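PDB 2VWA: putative uncharacterized protein pf13_0012 from Plasmodium falciparum, which binds phosphatidylethanolamine through its soluble domain and is probably essential, as the sporozoite membrane protein UIS3, for liver-stage development of the malaria parasite. Local coordinates for residues K37-L42 / S49-M54; E55-F60 / K79-L84. One frame throughout, in Å; residues are numbered along the deposited sequence.

How the contacts relate
The two contacts follow each other along the chain, contact 1 being complete in sequence before contact 2 begins, and their centres lie about 11 Å apart in a compact all-helical domain. Contact 1 joins the end of helix 21-41 to helix 44-50 and the turn that leads to helix 54-67; contact 2 packs that helix, 54-67, on the long helix 74-99. A probable hydrogen bond of 2.9 Å between His38 ND1 and Tyr56 OH connects them directly. Both also reach the same phosphatidylethanolamine, contact 1 at the phosphate through Glu40 and contact 2 at the far part of one acyl chain, so one lipid spans regions of the domain that different helix pairs build.

Contact 1: K37-L42 / S49-M54; sequences KHFEHL and SHVNNM. With PTY (phosphatidylethanolamine), chain G.
A chi1 of -177° sets the Phe39 ring trans to the backbone N and carries it to Val51, while His50, whose chi1 of -77° puts CG beside its backbone N, offers a ring face to Leu42. Phe39 leads with one corner: CE1 comes to 3.9 Å from Val51 N, and CZ meets the Val51 CG1 methyl at 4.1 Å. His50 CB approaches the same ring at its edge, near the ring plane. The second pairing is CH-pi: Leu42 CD2 sits 4.2 Å from the centroid of the His50 ring, over one face and 24° off its normal, displaced toward the rim on the side of CG. A type I turn from His50 to Asn53, closed by the bond from Asn53 N to His50 O, leads the chain from helix 44-50 into helix 54-67. On another side of helix 21-41, Glu40 belongs to the lipid pocket, its OE1 2.8 Å from phosphate oxygen O12 of the phosphatidylethanolamine; Gln36 donates a hydrogen bond to its OE2. The contact joins two consecutive helices, 21-41 and 44-50; Val91 and Tyr92 of helix 74-99 touch Phe39 and Val51 respectively, and Tyr56 of helix 54-67 packs on Phe39 and Leu42 and meets the His50 ring edge-to-face.

Contact 2: E55-F60 / K79-L84; sequences EYMQKF and KAVMDL. With PTY (phosphatidylethanolamine), chain G.
Val81 and Leu84 of helix 74-99 meet Met57 and Gln58 in an apolar helix-helix packing of an all-helical, lipid-binding domain, the axes of segments 55-60 and 79-84 passing 9.1 Å apart with 122° between their N-to-C directions. Met57, a selenomethionine, can be followed outward. Its CB faces helix 74-99 and touches two side chains, Val81 CG1 at 4.2 Å and Leu84 CB at 4.3 Å. CG makes no close approach to 79-84; Met57 SE then comes 4.0 Å from Leu84 C, the chain bending at chi2 and chi3 to lead away from that segment. From there CE turns back toward the preceding turn, where the His50 and Val51 carbonyls lie. No hydrogen bond joins the two segments. Other residues of helix 74-99 face the lipid: Lys79, Met82 and Asp83 line the phosphatidylethanolamine pocket, and CB of Met82 packs on the terminal acyl carbon C29. Asp83 is buried beside the same acyl chain, yet its carboxylate has a salt bridge from OD2 to Arg32, another pocket residue, on helix 21-41. Gln58 completes the protein interface through its aliphatic part: although its CB points away from helix 74-99, CG rests 3.8 Å from Val81 CG2.

Contact 1: K37-L42 / S49-M54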
loop_
_atom_site.group_PDB
_atom_site.type_symbol
_atom_site.label_atom_id
_atom_site.label_comp_id
_atom_site.label_asym_id
_atom_site.label_seq_id
_atom_site.Cartn_x
_atom_site.Cartn_y
_atom_site.Cartn_z
ATOM N N LYS A 37 -2.606 -1.693 9.229
ATOM C CA LYS A 37 -3.525 -1.042 10.173
ATOM C C LYS A 37 -4.838 -0.599 9.555
ATOM O O LYS A 37 -5.881 -0.758 10.183
ATOM C CB LYS A 37 -2.892 0.148 10.868
ATOM C CG LYS A 37 -1.960 -0.253 11.964
ATOM C CD LYS A 37 -0.866 0.798 12.050
ATOM C CE LYS A 37 0.123 0.474 13.146
ATOM N NZ LYS A 37 0.643 1.768 13.675
ATOM N N HIS A 38 -4.797 -0.029 8.354
ATOM C CA HIS A 38 -6.039 0.324 7.680
ATOM C C HIS A 38 -6.881 -0.917 7.376
ATOM O O HIS A 38 -8.081 -0.924 7.598
ATOM C CB HIS A 38 -5.786 1.126 6.414
ATOM C CG HIS A 38 -7.033 1.703 5.816
ATOM N ND1 HIS A 38 -7.749 1.064 4.824
ATOM C CD2 HIS A 38 -7.698 2.856 6.081
ATOM C CE1 HIS A 38 -8.797 1.804 4.498
ATOM N NE2 HIS A 38 -8.785 2.899 5.239
ATOM N N PHE A 39 -6.245 -1.980 6.899
ATOM C CA PHE A 39 -6.966 -3.188 6.509
ATOM C C PHE A 39 -7.572 -3.933 7.687
ATOM O O PHE A 39 -8.602 -4.579 7.553
ATOM C CB PHE A 39 -6.028 -4.097 5.751
ATOM C CG PHE A 39 -6.659 -5.352 5.223
ATOM C CD1 PHE A 39 -7.357 -5.336 4.015
ATOM C CD2 PHE A 39 -6.494 -6.566 5.901
ATOM C CE1 PHE A 39 -7.888 -6.505 3.489
ATOM C CE2 PHE A 39 -7.026 -7.744 5.400
ATOM C CZ PHE A 39 -7.720 -7.729 4.195
ATOM N N GLU A 40 -6.937 -3.822 8.845
ATOM C CA GLU A 40 -7.349 -4.569 10.001
ATOM C C GLU A 40 -8.535 -3.878 10.636
ATOM O O GLU A 40 -9.235 -4.482 11.408
ATOM C CB GLU A 40 -6.185 -4.733 10.973
ATOM C CG GLU A 40 -5.269 -5.914 10.595
ATOM C CD GLU A 40 -3.995 -6.049 11.473
ATOM O OE1 GLU A 40 -3.680 -5.117 12.273
ATOM O OE2 GLU A 40 -3.297 -7.092 11.347
ATOM N N HIS A 41 -8.792 -2.632 10.254
ATOM C CA HIS A 41 -9.860 -1.855 10.858
ATOM C C HIS A 41 -11.106 -1.918 10.000
ATOM O O HIS A 41 -12.201 -1.559 10.426
ATOM C CB HIS A 41 -9.388 -0.411 11.085
ATOM C CG HIS A 41 -10.460 0.526 11.553
ATOM N ND1 HIS A 41 -11.085 0.398 12.780
ATOM C CD2 HIS A 41 -10.994 1.630 10.969
ATOM C CE1 HIS A 41 -11.970 1.372 12.924
ATOM N NE2 HIS A 41 -11.933 2.131 11.841
ATOM N N LEU A 42 -10.908 -2.379 8.777
ATOM C CA LEU A 42 -11.975 -2.653 7.833
ATOM C C LEU A 42 -12.918 -3.713 8.379
ATOM O O LEU A 42 -12.476 -4.658 9.049
ATOM C CB LEU A 42 -11.356 -3.213 6.549
ATOM C CG LEU A 42 -11.269 -2.426 5.251
ATOM C CD1 LEU A 42 -11.236 -0.891 5.427
ATOM C CD2 LEU A 42 -10.117 -2.952 4.387
ATOM N N SER A 49 -13.212 -7.589 -0.041
ATOM C CA SER A 49 -13.160 -6.941 -1.354
ATOM C C SER A 49 -11.865 -6.138 -1.602
ATOM O O SER A 49 -11.605 -5.727 -2.732
ATOM C CB SER A 49 -14.394 -6.059 -1.566
ATOM O OG SER A 49 -14.420 -5.038 -0.589
ATOM N N HIS A 50 -11.063 -5.933 -0.551
ATOM C CA HIS A 50 -9.880 -5.081 -0.632
ATOM C C HIS A 50 -8.529 -5.833 -0.750
ATOM O O HIS A 50 -7.539 -5.237 -1.192
ATOM C CB HIS A 50 -9.825 -4.137 0.580
ATOM C CG HIS A 50 -10.766 -2.970 0.519
ATOM N ND1 HIS A 50 -12.140 -3.106 0.506
ATOM C CD2 HIS A 50 -10.529 -1.637 0.540
ATOM C CE1 HIS A 50 -12.707 -1.912 0.501
ATOM N NE2 HIS A 50 -11.751 -1.002 0.519
ATOM N N VAL A 51 -8.478 -7.109 -0.330
ATOM C CA VAL A 51 -7.222 -7.852 -0.221
ATOM C C VAL A 51 -6.506 -7.889 -1.541
ATOM O O VAL A 51 -5.287 -7.882 -1.580
ATOM C CB VAL A 51 -7.371 -9.354 0.042
ATOM C CG1 VAL A 51 -6.266 -9.827 0.983
ATOM C CG2 VAL A 51 -8.752 -9.737 0.483
ATOM N N ASN A 52 -7.248 -8.017 -2.622
ATOM C CA ASN A 52 -6.612 -8.039 -3.913
ATOM C C ASN A 52 -7.019 -6.814 -4.725
ATOM O O ASN A 52 -6.929 -6.813 -5.943
ATOM C CB ASN A 52 -6.929 -9.345 -4.651
ATOM C CG ASN A 52 -6.249 -10.553 -4.012
ATOM O OD1 ASN A 52 -5.030 -10.561 -3.809
ATOM N ND2 ASN A 52 -7.033 -11.574 -3.681
ATOM N N ASN A 53 -7.474 -5.771 -4.055
ATOM C CA ASN A 53 -7.894 -4.599 -4.767
ATOM C C ASN A 53 -6.724 -3.666 -5.112
ATOM O O ASN A 53 -6.204 -2.968 -4.245
ATOM C CB ASN A 53 -8.985 -3.854 -4.006
ATOM C CG ASN A 53 -9.540 -2.733 -4.804
ATOM O OD1 ASN A 53 -8.823 -1.824 -5.175
ATOM N ND2 ASN A 53 -10.814 -2.796 -5.108
HETATM N N MSE A 54 -6.344 -3.677 -6.389
HETATM C CA MSE A 54 -5.175 -2.954 -6.904
HETATM C C MSE A 54 -5.262 -1.438 -6.716
HETATM O O MSE A 54 -4.313 -0.804 -6.246
HETATM C CB MSE A 54 -4.983 -3.272 -8.384
HETATM C CG MSE A 54 -4.753 -4.738 -8.621
HETATM SE SE MSE A 54 -2.962 -5.263 -7.979
HETATM C CE MSE A 54 -2.210 -5.770 -9.734
HETATM C C1 PTY G . 1.754 -8.686 13.561
HETATM C C2 PTY G . -3.850 -9.061 16.219
HETATM C C3 PTY G . -4.002 -8.108 15.035
HETATM O O4 PTY G . 2.949 -8.704 12.781
HETATM C C5 PTY G . -0.625 -9.409 13.548
HETATM C C6 PTY G . 0.563 -9.019 12.670
HETATM O O7 PTY G . 0.906 -10.091 11.784
HETATM C C8 PTY G . 0.397 -9.949 10.417
HETATM O O10 PTY G . -0.762 -9.612 10.232
HETATM C C11 PTY G . 1.288 -10.231 9.223
HETATM C C12 PTY G . 1.831 -11.657 9.307
HETATM C C13 PTY G . 2.337 -12.189 7.967
HETATM C C14 PTY G . 3.696 -11.612 7.583
HETATM C C15 PTY G . 4.835 -12.596 7.841
HETATM C C16 PTY G . 6.187 -11.886 7.889
HETATM C C17 PTY G . 6.781 -11.774 6.486
HETATM C C18 PTY G . 8.106 -11.022 6.475
HETATM C C19 PTY G . 8.877 -11.314 5.193
HETATM C C20 PTY G . 8.926 -10.089 4.282
HETATM C C21 PTY G . 8.082 -10.268 3.024
HETATM C C22 PTY G . 8.832 -11.046 1.944
HETATM C C23 PTY G . 9.266 -10.161 0.779
HETATM C C24 PTY G . 8.323 -10.284 -0.417
HETATM C C25 PTY G . 8.431 -9.025 -1.272
HETATM C C26 PTY G . 7.310 -8.895 -2.300
HETATM C C27 PTY G . 7.704 -7.829 -3.311
HETATM C C28 PTY G . 7.062 -8.020 -4.678
HETATM C C29 PTY G . 7.263 -6.765 -5.504
HETATM C C30 PTY G . 4.040 -9.618 13.096
HETATM C C31 PTY G . 3.934 -11.092 12.764
HETATM O O30 PTY G . 5.040 -9.169 13.631
HETATM C C32 PTY G . 4.873 -11.461 11.619
HETATM C C33 PTY G . 5.100 -12.971 11.573
HETATM C C34 PTY G . 6.582 -13.316 11.418
HETATM C C35 PTY G . 6.755 -14.767 10.969
HETATM C C36 PTY G . 7.832 -15.469 11.793
HETATM C C37 PTY G . 9.084 -15.735 10.964
HETATM C C38 PTY G . 10.338 -15.677 11.832
HETATM C C39 PTY G . 11.208 -14.469 11.489
HETATM C C40 PTY G . 12.573 -14.897 10.944
HETATM C C41 PTY G . 13.217 -13.788 10.113
HETATM C C42 PTY G . 13.352 -14.193 8.646
HETATM C C43 PTY G . 14.547 -13.505 7.989
HETATM C C44 PTY G . 14.168 -12.901 6.649
HETATM P P1 PTY G . -1.576 -7.101 14.517
HETATM O O11 PTY G . -3.066 -7.030 15.145
HETATM O O12 PTY G . -1.362 -5.857 13.685
HETATM O O13 PTY G . -0.608 -7.403 15.641
HETATM O O14 PTY G . -1.618 -8.378 13.517
HETATM N N1 PTY G . -5.014 -8.950 17.076
#

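Contact 2: E55-F60 / K79-L84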
loop_
_atom_site.group_PDB
_atom_site.type_symbol
_atom_site.label_atom_id
_atom_site.label_comp_id
_atom_site.label_asym_id
_atom_site.label_seq_id
_atom_site.Cartn_x
_atom_site.Cartn_y
_atom_site.Cartn_z
ATOM N N GLU A 55 -6.409 -0.876 -7.081
ATOM C CA GLU A 55 -6.663 0.545 -6.939
ATOM C C GLU A 55 -6.501 1.010 -5.473
ATOM O O GLU A 55 -5.948 2.087 -5.201
ATOM C CB GLU A 55 -8.044 0.834 -7.497
ATOM C CG GLU A 55 -8.512 2.263 -7.377
ATOM C CD GLU A 55 -9.962 2.422 -7.876
ATOM O OE1 GLU A 55 -10.126 2.684 -9.097
ATOM O OE2 GLU A 55 -10.909 2.277 -7.043
ATOM N N TYR A 56 -6.957 0.170 -4.542
ATOM C CA TYR A 56 -6.772 0.370 -3.132
ATOM C C TYR A 56 -5.297 0.439 -2.717
ATOM O O TYR A 56 -4.898 1.311 -1.934
ATOM C CB TYR A 56 -7.492 -0.742 -2.401
ATOM C CG TYR A 56 -7.258 -0.815 -0.923
ATOM C CD1 TYR A 56 -7.460 0.299 -0.103
ATOM C CD2 TYR A 56 -6.866 -2.019 -0.339
ATOM C CE1 TYR A 56 -7.258 0.220 1.266
ATOM C CE2 TYR A 56 -6.669 -2.116 1.025
ATOM C CZ TYR A 56 -6.866 -1.001 1.819
ATOM O OH TYR A 56 -6.668 -1.111 3.170
HETATM N N MSE A 57 -4.470 -0.456 -3.238
HETATM C CA MSE A 57 -3.067 -0.380 -2.879
HETATM C C MSE A 57 -2.340 0.783 -3.530
HETATM O O MSE A 57 -1.508 1.402 -2.886
HETATM C CB MSE A 57 -2.346 -1.692 -3.087
HETATM C CG MSE A 57 -3.188 -2.731 -3.683
HETATM SE SE MSE A 57 -2.840 -4.358 -2.699
HETATM C CE MSE A 57 -4.635 -5.135 -2.660
ATOM N N GLN A 58 -2.683 1.077 -4.782
ATOM C CA GLN A 58 -2.160 2.235 -5.489
ATOM C C GLN A 58 -2.459 3.537 -4.755
ATOM O O GLN A 58 -1.562 4.333 -4.513
ATOM C CB GLN A 58 -2.732 2.314 -6.894
ATOM C CG GLN A 58 -1.952 1.540 -7.926
ATOM C CD GLN A 58 -1.920 2.249 -9.278
ATOM O OE1 GLN A 58 -2.922 2.273 -9.998
ATOM N NE2 GLN A 58 -0.763 2.832 -9.629
ATOM N N LYS A 59 -3.719 3.739 -4.385
ATOM C CA LYS A 59 -4.119 4.963 -3.683
ATOM C C LYS A 59 -3.304 5.122 -2.426
ATOM O O LYS A 59 -2.944 6.240 -2.059
ATOM C CB LYS A 59 -5.606 4.977 -3.353
ATOM C CG LYS A 59 -6.523 5.171 -4.540
ATOM C CD LYS A 59 -7.927 5.327 -4.011
ATOM C CE LYS A 59 -8.972 5.130 -5.084
ATOM N NZ LYS A 59 -9.132 6.356 -5.890
ATOM N N PHE A 60 -2.987 3.996 -1.803
ATOM C CA PHE A 60 -2.160 3.971 -0.595
ATOM C C PHE A 60 -0.693 4.334 -0.826
ATOM O O PHE A 60 -0.103 5.074 -0.041
ATOM C CB PHE A 60 -2.242 2.610 0.102
ATOM C CG PHE A 60 -2.607 2.724 1.520
ATOM C CD1 PHE A 60 -1.633 2.979 2.478
ATOM C CD2 PHE A 60 -3.940 2.650 1.909
ATOM C CE1 PHE A 60 -1.990 3.131 3.818
ATOM C CE2 PHE A 60 -4.293 2.807 3.248
ATOM C CZ PHE A 60 -3.323 3.054 4.196
ATOM N N LYS A 79 6.250 -1.668 -8.277
ATOM C CA LYS A 79 6.836 -2.726 -7.487
ATOM C C LYS A 79 6.331 -2.632 -5.993
ATOM O O LYS A 79 6.074 -3.644 -5.343
ATOM C CB LYS A 79 8.355 -2.665 -7.643
ATOM C CG LYS A 79 9.114 -3.789 -6.988
ATOM C CD LYS A 79 10.553 -3.915 -7.515
ATOM C CE LYS A 79 11.507 -4.393 -6.385
ATOM N NZ LYS A 79 12.763 -3.526 -6.277
ATOM N N ALA A 80 6.108 -1.422 -5.493
ATOM C CA ALA A 80 5.656 -1.262 -4.124
ATOM C C ALA A 80 4.209 -1.763 -3.922
ATOM O O ALA A 80 3.895 -2.356 -2.884
ATOM C CB ALA A 80 5.820 0.186 -3.667
ATOM N N VAL A 81 3.360 -1.511 -4.918
ATOM C CA VAL A 81 1.981 -1.989 -5.001
ATOM C C VAL A 81 1.932 -3.499 -4.998
ATOM O O VAL A 81 1.226 -4.100 -4.198
ATOM C CB VAL A 81 1.299 -1.491 -6.295
ATOM C CG1 VAL A 81 -0.050 -2.245 -6.564
ATOM C CG2 VAL A 81 1.090 0.025 -6.244
HETATM N N MSE A 82 2.709 -4.122 -5.873
HETATM C CA MSE A 82 2.832 -5.584 -5.853
HETATM C C MSE A 82 3.227 -6.110 -4.457
HETATM O O MSE A 82 2.706 -7.129 -3.993
HETATM C CB MSE A 82 3.813 -6.063 -6.932
HETATM C CG MSE A 82 3.281 -5.931 -8.361
HETATM SE SE MSE A 82 1.448 -6.703 -8.527
HETATM C CE MSE A 82 1.881 -8.577 -8.007
ATOM N N ASP A 83 4.129 -5.394 -3.790
ATOM C CA ASP A 83 4.603 -5.795 -2.486
ATOM C C ASP A 83 3.487 -5.700 -1.452
ATOM O O ASP A 83 3.269 -6.609 -0.687
ATOM C CB ASP A 83 5.815 -4.951 -2.089
ATOM C CG ASP A 83 6.482 -5.443 -0.823
ATOM O OD1 ASP A 83 5.857 -5.387 0.270
ATOM O OD2 ASP A 83 7.651 -5.892 -0.907
ATOM N N LEU A 84 2.772 -4.592 -1.450
ATOM C CA LEU A 84 1.603 -4.438 -0.579
ATOM C C LEU A 84 0.545 -5.505 -0.795
ATOM O O LEU A 84 -0.046 -5.975 0.162
ATOM C CB LEU A 84 0.992 -3.036 -0.726
ATOM C CG LEU A 84 1.461 -2.029 0.323
ATOM C CD1 LEU A 84 2.930 -2.150 0.656
ATOM C CD2 LEU A 84 1.116 -0.637 -0.128
HETATM C C1 PTY G . 1.754 -8.686 13.561
HETATM C C2 PTY G . -3.850 -9.061 16.219
HETATM C C3 PTY G . -4.002 -8.108 15.035
HETATM O O4 PTY G . 2.949 -8.704 12.781
HETATM C C5 PTY G . -0.625 -9.409 13.548
HETATM C C6 PTY G . 0.563 -9.019 12.670
HETATM O O7 PTY G . 0.906 -10.091 11.784
HETATM C C8 PTY G . 0.397 -9.949 10.417
HETATM O O10 PTY G . -0.762 -9.612 10.232
HETATM C C11 PTY G . 1.288 -10.231 9.223
HETATM C C12 PTY G . 1.831 -11.657 9.307
HETATM C C13 PTY G . 2.337 -12.189 7.967
HETATM C C14 PTY G . 3.696 -11.612 7.583
HETATM C C15 PTY G . 4.835 -12.596 7.841
HETATM C C16 PTY G . 6.187 -11.886 7.889
HETATM C C17 PTY G . 6.781 -11.774 6.486
HETATM C C18 PTY G . 8.106 -11.022 6.475
HETATM C C19 PTY G . 8.877 -11.314 5.193
HETATM C C20 PTY G . 8.926 -10.089 4.282
HETATM C C21 PTY G . 8.082 -10.268 3.024
HETATM C C22 PTY G . 8.832 -11.046 1.944
HETATM C C23 PTY G . 9.266 -10.161 0.779
HETATM C C24 PTY G . 8.323 -10.284 -0.417
HETATM C C25 PTY G . 8.431 -9.025 -1.272
HETATM C C26 PTY G . 7.310 -8.895 -2.300
HETATM C C27 PTY G . 7.704 -7.829 -3.311
HETATM C C28 PTY G . 7.062 -8.020 -4.678
HETATM C C29 PTY G . 7.263 -6.765 -5.504
HETATM C C30 PTY G . 4.040 -9.618 13.096
HETATM C C31 PTY G . 3.934 -11.092 12.764
HETATM O O30 PTY G . 5.040 -9.169 13.631
HETATM C C32 PTY G . 4.873 -11.461 11.619
HETATM C C33 PTY G . 5.100 -12.971 11.573
HETATM C C34 PTY G . 6.582 -13.316 11.418
HETATM C C35 PTY G . 6.755 -14.767 10.969
HETATM C C36 PTY G . 7.832 -15.469 11.793
HETATM C C37 PTY G . 9.084 -15.735 10.964
HETATM C C38 PTY G . 10.338 -15.677 11.832
HETATM C C39 PTY G . 11.208 -14.469 11.489
HETATM C C40 PTY G . 12.573 -14.897 10.944
HETATM C C41 PTY G . 13.217 -13.788 10.113
HETATM C C42 PTY G . 13.352 -14.193 8.646
HETATM C C43 PTY G . 14.547 -13.505 7.989
HETATM C C44 PTY G . 14.168 -12.901 6.649
HETATM P P1 PTY G . -1.576 -7.101 14.517
HETATM O O11 PTY G . -3.066 -7.030 15.145
HETATM O O12 PTY G . -1.362 -5.857 13.685
HETATM O O13 PTY G . -0.608 -7.403 15.641
HETATM O O14 PTY G . -1.618 -8.378 13.517
HETATM N N1 PTY G . -5.014 -8.950 17.076
#